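Local atomic coordinates of uracil-DNA glycosylase (Sulfolobus tokodaii str. 7, PDB entry 4ZBY), a protein that belongs to the uracil-DNA glycosylase superfamily, an alpha/beta fold that here carries an iron/sulfur cluster and holds uracil in a pocket. Residues 128-132 and 133-137; 176-179 and 180-184. One frame throughout, in Å; residues are numbered along the deposited sequence. Where two conformers were deposited one is given.

Contact 1 (128-132 and 133-137); sequences YIFSK and MGENF
One face of the Phe130 ring receives Glu135 CG, 3.9 Å from the ring centroid in a CH-pi contact, while the carbonyl oxygen of Asn136 lies at the ring's edge, 3.4 Å from Phe130 CD1. That same CD1 meets the edge of the Phe137 ring, and Met133 SD, 4.0 Å from Phe130 CD2, approaches obliquely as a Met-aromatic contact. Glu135 suits this place because its methylenes can lie on a ring while its carboxylate, bent off at chi2 (70°) and nearly perpendicular to the ring plane, leads away from it. Met133 has a flexible thioether: CG stands beside the backbone N and the chain bends at chi3 (68°), which brings SD against both the Phe130 ring and Ile129 CG2, the latter 3.9 Å from SD. Tyr148, edge-to-face with Phe130, and Val159 extend this apolar patch to the sheet.

The backbone leaves the helix at this point. Met133 N still makes a helical bond to Ile129 O, but Glu135 N reaches back to Phe130 O at 2.9 Å, and Gly134 N gives Ser131 O a weak bond of 3.4 Å. Gly134 takes positive phi (77°), a conformation that a residue without a side chain adopts readily. The six-to-one bond, the weaker five-to-two bond and the apolar contact of Phe130 with Glu135 together define a Schellman motif, closing helix 123-133.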
# COMPACT_ATOMS: atom_id res chain seq x y z
N TYR A 128 -8.59 1.17 5.89
CA TYR A 128 -8.95 -0.20 5.54
C TYR A 128 -8.25 -1.20 6.47
O TYR A 128 -8.88 -2.08 7.06
CB TYR A 128 -8.60 -0.54 4.06
CG TYR A 128 -8.93 -1.99 3.82
CD1 TYR A 128 -7.94 -2.97 3.81
CD2 TYR A 128 -10.25 -2.40 3.73
CE1 TYR A 128 -8.28 -4.31 3.68
CE2 TYR A 128 -10.59 -3.72 3.59
CZ TYR A 128 -9.60 -4.68 3.57
OH TYR A 128 -9.97 -6.00 3.43
N ILE A 129 -6.93 -1.07 6.58
CA ILE A 129 -6.16 -2.03 7.37
C ILE A 129 -6.54 -1.91 8.84
O ILE A 129 -6.69 -2.92 9.52
CB ILE A 129 -4.62 -1.85 7.18
CG1 ILE A 129 -4.21 -2.24 5.75
CG2 ILE A 129 -3.85 -2.68 8.24
CD1 ILE A 129 -4.47 -3.70 5.38
N PHE A 130 -6.77 -0.68 9.34
CA PHE A 130 -7.23 -0.52 10.72
C PHE A 130 -8.55 -1.25 10.95
O PHE A 130 -8.79 -1.77 12.05
CB PHE A 130 -7.38 0.96 11.09
CG PHE A 130 -6.12 1.58 11.62
CD1 PHE A 130 -6.18 2.51 12.65
CD2 PHE A 130 -4.88 1.21 11.12
CE1 PHE A 130 -5.01 3.08 13.15
CE2 PHE A 130 -3.71 1.76 11.61
CZ PHE A 130 -3.77 2.69 12.63
N SER A 131 -9.40 -1.30 9.93
CA SER A 131 -10.68 -1.99 10.07
C SER A 131 -10.48 -3.51 10.18
O SER A 131 -11.18 -4.16 10.97
CB SER A 131 -11.65 -1.65 8.92
OG SER A 131 -11.29 -2.30 7.69
N LYS A 132 -9.52 -4.05 9.45
CA LYS A 132 -9.17 -5.47 9.56
C LYS A 132 -8.53 -5.78 10.92
O LYS A 132 -8.74 -6.86 11.47
CB LYS A 132 -8.23 -5.89 8.43
CG LYS A 132 -8.83 -5.83 7.04
CD LYS A 132 -10.01 -6.79 6.89
CE LYS A 132 -11.30 -6.04 6.63
NZ LYS A 132 -12.30 -6.85 5.86
N MET A 133 -7.76 -4.84 11.44
CA MET A 133 -7.08 -4.99 12.73
C MET A 133 -8.01 -4.87 13.90
O MET A 133 -7.74 -5.38 14.99
CB MET A 133 -6.01 -3.91 12.92
CG MET A 133 -4.88 -3.98 11.97
SD MET A 133 -3.90 -2.49 12.12
CE MET A 133 -3.21 -2.70 13.73
N GLY A 134 -9.09 -4.13 13.69
CA GLY A 134 -9.94 -3.74 14.79
C GLY A 134 -9.36 -2.60 15.59
O GLY A 134 -9.71 -2.41 16.76
N GLU A 135 -8.48 -1.82 14.96
CA GLU A 135 -7.84 -0.67 15.57
C GLU A 135 -8.67 0.57 15.25
O GLU A 135 -9.13 0.74 14.13
CB GLU A 135 -6.41 -0.53 15.06
CG GLU A 135 -5.61 0.65 15.63
CD GLU A 135 -5.25 0.48 17.10
OE1 GLU A 135 -5.26 -0.67 17.59
OE2 GLU A 135 -4.96 1.50 17.76
N ASN A 136 -8.93 1.41 16.26
CA ASN A 136 -9.73 2.60 16.04
C ASN A 136 -9.08 3.60 15.07
O ASN A 136 -7.91 3.97 15.21
CB ASN A 136 -10.01 3.29 17.38
CG ASN A 136 -10.90 4.49 17.21
OD1 ASN A 136 -12.06 4.35 16.81
ND2 ASN A 136 -10.37 5.67 17.48
N PHE A 137 -9.85 4.02 14.06
CA PHE A 137 -9.34 5.01 13.12
C PHE A 137 -10.06 6.33 13.30
O PHE A 137 -11.28 6.41 13.14
CB PHE A 137 -9.47 4.51 11.68
CG PHE A 137 -8.95 5.48 10.65
CD1 PHE A 137 -7.62 5.51 10.32
CD2 PHE A 137 -9.81 6.41 10.05
CE1 PHE A 137 -7.14 6.40 9.39
CE2 PHE A 137 -9.33 7.30 9.12
CZ PHE A 137 -7.99 7.29 8.78

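Contact 2 (176-179 and 180-184)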
# COMPACT_ATOMS: atom_id res chain seq x y z
N LYS A 176 9.31 16.27 4.92
CA LYS A 176 10.24 15.99 5.99
C LYS A 176 9.62 15.02 6.98
O LYS A 176 10.31 14.15 7.53
CB LYS A 176 10.68 17.28 6.68
CG LYS A 176 11.82 17.96 5.97
CD LYS A 176 13.10 17.19 6.23
CE LYS A 176 14.26 17.69 5.38
NZ LYS A 176 15.51 16.94 5.71
N ILE A 177 8.31 15.17 7.22
CA ILE A 177 7.61 14.29 8.15
C ILE A 177 7.57 12.85 7.62
O ILE A 177 7.77 11.88 8.36
CB ILE A 177 6.19 14.77 8.42
CG1 ILE A 177 6.26 16.12 9.12
CG2 ILE A 177 5.42 13.75 9.26
CD1 ILE A 177 4.93 16.65 9.64
N LEU A 178 7.31 12.73 6.32
CA LEU A 178 7.28 11.43 5.67
C LEU A 178 8.66 10.77 5.71
O LEU A 178 8.77 9.58 5.97
CB LEU A 178 6.76 11.59 4.23
CG LEU A 178 6.59 10.32 3.39
CD1 LEU A 178 5.66 9.36 4.05
CD2 LEU A 178 6.02 10.72 2.01
N GLU A 179 9.72 11.55 5.50
CA GLU A 179 11.07 11.03 5.57
C GLU A 179 11.39 10.51 6.96
O GLU A 179 12.00 9.46 7.11
CB GLU A 179 12.08 12.09 5.12
CG GLU A 179 11.88 12.47 3.65
CD GLU A 179 12.74 13.63 3.19
OE1 GLU A 179 13.27 14.37 4.04
OE2 GLU A 179 12.87 13.80 1.95
N GLU A 180 10.95 11.25 7.97
CA GLU A 180 11.17 10.85 9.35
C GLU A 180 10.39 9.58 9.65
O GLU A 180 10.87 8.71 10.36
CB GLU A 180 10.77 11.98 10.30
CG GLU A 180 11.70 13.18 10.24
CD GLU A 180 13.14 12.81 10.54
OE1 GLU A 180 13.41 12.31 11.65
OE2 GLU A 180 14.01 13.00 9.65
N ASP A 181 9.19 9.48 9.09
CA ASP A 181 8.39 8.27 9.24
C ASP A 181 9.12 7.09 8.60
O ASP A 181 9.13 6.00 9.16
CB ASP A 181 7.00 8.40 8.60
CG ASP A 181 6.01 9.10 9.52
OD1 ASP A 181 6.37 9.36 10.68
OD2 ASP A 181 4.88 9.38 9.07
N PHE A 182 9.78 7.31 7.45
CA PHE A 182 10.50 6.22 6.81
C PHE A 182 11.75 5.84 7.61
O PHE A 182 12.12 4.66 7.62
CB PHE A 182 10.84 6.55 5.35
CG PHE A 182 9.80 6.08 4.37
CD1 PHE A 182 8.49 6.50 4.47
CD2 PHE A 182 10.13 5.18 3.36
CE1 PHE A 182 7.52 6.05 3.58
CE2 PHE A 182 9.15 4.73 2.47
CZ PHE A 182 7.87 5.15 2.58
N LYS A 183 12.38 6.81 8.28
CA LYS A 183 13.49 6.51 9.18
C LYS A 183 13.04 5.58 10.31
O LYS A 183 13.76 4.66 10.71
CB LYS A 183 14.09 7.80 9.78
CG LYS A 183 14.82 8.69 8.77
CD LYS A 183 15.41 9.94 9.45
CE LYS A 183 16.15 10.83 8.45
NZ LYS A 183 16.63 12.10 9.06
N LYS A 184 11.84 5.83 10.83
CA LYS A 184 11.29 4.98 11.88
C LYS A 184 10.98 3.59 11.35
O LYS A 184 11.18 2.60 12.07
CB LYS A 184 10.03 5.61 12.50
CG LYS A 184 10.34 6.86 13.30
CD LYS A 184 9.04 7.54 13.77
CE LYS A 184 9.30 8.55 14.88
NZ LYS A 184 10.12 9.69 14.39
O HOH W 1 13.31 14.48 7.72
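Residues 176-184 form regular alpha-helix, in which Glu180, Asp181, Phe182 and Lys183 give their N-H groups to the carbonyls of Lys176, Ile177, Leu178 and Glu179, as in Phe182 N to Leu178 O at 2.9 Å. One turn apart on the buried side, Leu178 and Phe182 lie side by side and point the same way. With CG anti to the backbone N (chi1 -177°), Leu178 brings CD1 within 3.8 Å of Phe182 CE1, and Phe182 CD1 also passes 3.4 Å from Leu178 O. A branched leucine and a broad ring suit this face, where Leu178 packs on Met66 and Phe182 on Leu63 and Ile70 of helix 58-71.

Asp181 is buried, its CB 3.4 Å from Leu178 O; its carboxylate is matched by a salt bridge from OD1 to Arg144. Toward the outer side, long flexible chains carry charge. Glu179, at the border where it also touches Met66, is paired with Arg175, and its OE1 lies 3.8 Å from Lys176 NZ in a long salt bridge. In the conformers given, Lys183 NZ meets the syn lone pair of Glu180 OE2 at 2.8 Å, and a water 3.0 Å from Lys176 O may bridge to that oxygen. Glu180 and Lys183 each have a second conformer, so pairing and bridge are both less certain. The chemistry thus implies an amphipathic helix: apolar and ion-paired groups inside, and probably exchangeable, solvent-screened ion pairs outside.

Both contacts are local, made within a helix or at its end, and both are only partly buried; their centres are 22 Å apart and they do not touch. Contact 1 finishes helix 123-133, whereas contact 2 lies inside helix 172-190, where the hydrogen bonding runs on unbroken. Each has side chains resting on strand 155-162, contact 1 through Val159 and Pro161, contact 2 through Phe160 and Thr162. Their chemistry differs accordingly: the helix end depends on aromatic, sulfur and backbone contacts about a glycine, while the mid-helix site sets apolar packing against helix 58-71 and one buried aspartate apart from mostly charged groups at the surface. Neither adjoins the bound uracil or the iron/sulfur cluster.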